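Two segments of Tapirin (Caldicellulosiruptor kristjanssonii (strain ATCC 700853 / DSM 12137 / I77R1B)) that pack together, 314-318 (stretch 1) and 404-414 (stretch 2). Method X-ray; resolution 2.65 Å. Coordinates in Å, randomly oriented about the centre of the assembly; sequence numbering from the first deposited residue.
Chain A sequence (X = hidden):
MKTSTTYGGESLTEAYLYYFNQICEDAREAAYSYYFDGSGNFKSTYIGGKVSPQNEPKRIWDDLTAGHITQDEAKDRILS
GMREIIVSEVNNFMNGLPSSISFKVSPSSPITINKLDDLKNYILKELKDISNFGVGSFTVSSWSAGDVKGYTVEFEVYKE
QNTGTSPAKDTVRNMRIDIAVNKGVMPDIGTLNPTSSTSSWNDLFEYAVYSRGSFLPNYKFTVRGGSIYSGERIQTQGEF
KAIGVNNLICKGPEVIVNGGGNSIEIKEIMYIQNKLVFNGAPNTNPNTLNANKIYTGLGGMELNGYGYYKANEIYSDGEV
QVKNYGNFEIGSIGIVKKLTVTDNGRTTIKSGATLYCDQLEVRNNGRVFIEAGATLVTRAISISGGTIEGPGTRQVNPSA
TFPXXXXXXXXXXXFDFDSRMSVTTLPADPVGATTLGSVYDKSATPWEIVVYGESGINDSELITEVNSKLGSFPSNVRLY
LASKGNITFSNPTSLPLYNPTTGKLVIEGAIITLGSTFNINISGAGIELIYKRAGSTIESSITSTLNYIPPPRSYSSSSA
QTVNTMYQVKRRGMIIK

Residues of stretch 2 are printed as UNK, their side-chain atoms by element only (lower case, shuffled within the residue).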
# COMPACT_ATOMS: atom_id res chain seq x y z
N ILE A 314 -10.45 -9.60 -8.61
CA ILE A 314 -10.14 -8.28 -9.16
C ILE A 314 -11.45 -7.66 -9.64
O ILE A 314 -12.18 -8.28 -10.41
CB ILE A 314 -9.09 -8.34 -10.30
CG1 ILE A 314 -9.05 -7.05 -11.11
CG2 ILE A 314 -9.35 -9.50 -11.23
CD1 ILE A 314 -8.52 -5.85 -10.35
N TYR A 315 -11.75 -6.46 -9.17
CA TYR A 315 -12.94 -5.74 -9.60
C TYR A 315 -12.51 -4.36 -10.05
O TYR A 315 -11.74 -3.69 -9.36
CB TYR A 315 -13.96 -5.62 -8.47
CG TYR A 315 -14.25 -6.92 -7.78
CD1 TYR A 315 -15.14 -7.83 -8.33
CD2 TYR A 315 -13.64 -7.25 -6.58
CE1 TYR A 315 -15.41 -9.05 -7.69
CE2 TYR A 315 -13.91 -8.45 -5.93
CZ TYR A 315 -14.79 -9.35 -6.50
OH TYR A 315 -15.06 -10.54 -5.89
N SER A 316 -13.01 -3.92 -11.21
CA SER A 316 -12.54 -2.64 -11.72
C SER A 316 -13.61 -1.96 -12.54
O SER A 316 -14.14 -2.53 -13.50
CB SER A 316 -11.28 -2.82 -12.56
OG SER A 316 -10.80 -1.55 -12.94
N ASP A 317 -13.91 -0.72 -12.17
CA ASP A 317 -14.81 0.14 -12.92
C ASP A 317 -14.15 0.75 -14.16
O ASP A 317 -14.77 1.58 -14.83
CB ASP A 317 -15.35 1.25 -12.00
CG ASP A 317 -16.32 0.72 -10.95
OD1 ASP A 317 -16.75 -0.44 -11.07
OD2 ASP A 317 -16.65 1.46 -10.00
N GLY A 318 -12.91 0.33 -14.46
CA GLY A 318 -12.12 0.84 -15.57
C GLY A 318 -11.36 -0.26 -16.29
O GLY A 318 -11.74 -1.43 -16.24
N UNK A 404 -22.63 -9.53 -8.94
CA UNK A 404 -22.52 -8.25 -8.27
C UNK A 404 -21.17 -8.14 -7.58
O UNK A 404 -20.59 -9.13 -7.15
c UNK A 404 -23.65 -8.08 -7.26
o UNK A 404 -24.91 -7.98 -7.92
N UNK A 405 -20.66 -6.91 -7.52
CA UNK A 405 -19.51 -6.59 -6.68
C UNK A 405 -19.78 -7.07 -5.26
O UNK A 405 -20.92 -7.00 -4.78
c UNK A 405 -19.24 -5.08 -6.65
c UNK A 405 -18.17 -3.18 -7.90
c UNK A 405 -17.25 -4.85 -9.90
c UNK A 405 -18.44 -4.54 -7.81
o UNK A 405 -16.28 -2.92 -10.97
c UNK A 405 -17.46 -2.66 -8.95
c UNK A 405 -17.00 -3.48 -9.94
c UNK A 405 -17.98 -5.37 -8.83
N UNK A 406 -18.77 -7.54 -4.55
CA UNK A 406 -18.95 -7.88 -3.14
C UNK A 406 -19.07 -6.61 -2.29
O UNK A 406 -18.73 -5.51 -2.75
c UNK A 406 -17.38 -7.73 -5.00
c UNK A 406 -17.67 -8.67 -2.81
c UNK A 406 -16.66 -8.12 -3.75
N UNK A 407 -19.59 -6.72 -1.07
CA UNK A 407 -19.97 -5.51 -0.33
C UNK A 407 -18.82 -4.68 0.23
O UNK A 407 -19.05 -3.51 0.56
c UNK A 407 -20.45 -7.49 0.94
c UNK A 407 -20.14 -7.94 -0.45
c UNK A 407 -20.85 -6.05 0.80
N UNK A 408 -17.61 -5.23 0.34
CA UNK A 408 -16.52 -4.45 0.92
C UNK A 408 -16.23 -3.20 0.11
O UNK A 408 -15.74 -2.20 0.66
c UNK A 408 -14.44 -5.46 -0.20
c UNK A 408 -14.59 -6.58 -0.99
c UNK A 408 -12.93 -5.78 -2.52
c UNK A 408 -13.85 -6.74 -2.15
c UNK A 408 -12.76 -4.67 -1.73
c UNK A 408 -15.24 -5.30 1.08
c UNK A 408 -13.50 -4.52 -0.57
N UNK A 409 -16.50 -3.24 -1.19
CA UNK A 409 -16.21 -2.09 -2.04
C UNK A 409 -17.00 -0.88 -1.57
O UNK A 409 -16.45 0.19 -1.32
c UNK A 409 -15.49 -3.49 -3.98
c UNK A 409 -15.92 -4.21 -5.21
c UNK A 409 -16.49 -2.43 -3.51
c UNK A 409 -16.41 -1.16 -4.38
N UNK A 410 -18.32 -1.04 -1.42
CA UNK A 410 -19.11 0.11 -1.02
C UNK A 410 -18.78 0.52 0.40
O UNK A 410 -18.64 1.72 0.68
c UNK A 410 -21.06 -0.06 -2.64
c UNK A 410 -20.60 -0.18 -1.19
o UNK A 410 -22.11 -0.66 -2.99
o UNK A 410 -20.38 0.62 -3.44
N UNK A 411 -18.60 -0.45 1.30
CA UNK A 411 -18.21 -0.18 2.68
C UNK A 411 -17.05 0.80 2.76
O UNK A 411 -17.07 1.75 3.55
c UNK A 411 -17.83 -1.48 3.38
o UNK A 411 -18.76 -3.54 4.02
o UNK A 411 -20.17 -1.91 3.52
c UNK A 411 -19.01 -2.37 3.66
N UNK A 412 -16.02 0.57 1.96
CA UNK A 412 -14.82 1.40 2.03
C UNK A 412 -15.05 2.73 1.32
O UNK A 412 -14.71 3.80 1.84
c UNK A 412 -13.61 0.64 1.45
c UNK A 412 -13.28 -0.53 2.39
c UNK A 412 -12.44 1.59 1.24
c UNK A 412 -12.12 -1.37 1.95
N UNK A 413 -15.65 2.68 0.12
CA UNK A 413 -16.04 3.90 -0.57
C UNK A 413 -16.88 4.81 0.33
O UNK A 413 -16.79 6.04 0.24
c UNK A 413 -17.83 4.34 -3.97
c UNK A 413 -16.81 3.54 -1.84
n UNK A 413 -16.78 3.84 -6.22
c UNK A 413 -16.69 4.53 -2.99
c UNK A 413 -17.52 3.29 -5.05
N UNK A 414 -17.67 4.22 1.21
CA UNK A 414 -18.62 4.96 2.02
C UNK A 414 -18.06 5.38 3.37
O UNK A 414 -18.74 6.09 4.11
c UNK A 414 -20.80 4.11 1.02
o UNK A 414 -20.77 5.02 0.19
n UNK A 414 -21.62 3.06 0.91
c UNK A 414 -19.89 4.14 2.25

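Position 404 carries one carbon and then one oxygen, and its CA-to-CB bond points away from stretch 1, with nothing there in reach. It is Ser404.

Position 405 has one carbon leading to a six-carbon ring that bears a single oxygen. One face of the ring lies over CB of Tyr315, while the oxygen at its tip is 2.5 Å from OD1 of Asp317. A hydroxyl on an aromatic ring makes this Tyr405. Its CA-to-CB bond runs sideways, yet the length of the side chain brings its end to the turn, where OH donates a short hydrogen bond to Asp317 OD1. CE1 of Tyr405 sits 3.7 Å from CB of Tyr315.

At 406, three carbons close a ring onto the backbone nitrogen. The carbon bonded to that nitrogen, 3.4 Å from CZ of Tyr315, sits over one face of the Tyr315 ring, 3.6 Å from its centroid and 19° off the normal, a CH-pi contact. This can only be Pro406, and the carbon is CD. Position 407 repeats the three-carbon ring closed onto nitrogen but is out of reach: Pro407.

Position 408 shows one carbon and a bare six-carbon ring, with no oxygen. The edge of this buried ring meets stretch 1, a ring carbon lying 4.1 Å from CE2 of Tyr315. It is Phe408, and that carbon is its CE2.

Position 409 has four carbons, forked at the first, and the end of its longer arm lies 4.0 Å from CD2 of Tyr315; this is Ile409, and that end is CD1.

Positions 410 and 411 each have two carbons, the second carrying two oxygens, and neither reaches stretch 1; they are Asp410 and Asp411. Position 412 repeats the forked four-carbon pattern but is buried away from this contact: Ile412.

Position 413 has four carbons in a row ending in a nitrogen, which stays 4.5 Å from OD2 of Asp317. This is Lys413, and the nitrogen is NZ: opposite charges near each other but beyond a salt bridge. Position 414, two carbons with one oxygen and one nitrogen on the second, is Asn414, out of reach.

The contact works around one buried aromatic. Tyr315 points toward stretch 2 and is met by the loop and the first part of the helix: a proline over one face, with Tyr405, Phe408 and Ile409 packed about it. Tyr405 links this apolar patch to the corner of stretch 1, using its ring face for Tyr315 and its hydroxyl for Asp317. Tyr315 and Tyr405 bury the largest areas, and one directional bond ties the turn to the packing.

Stretch 2 (404-414) SYPPFIDDIKN
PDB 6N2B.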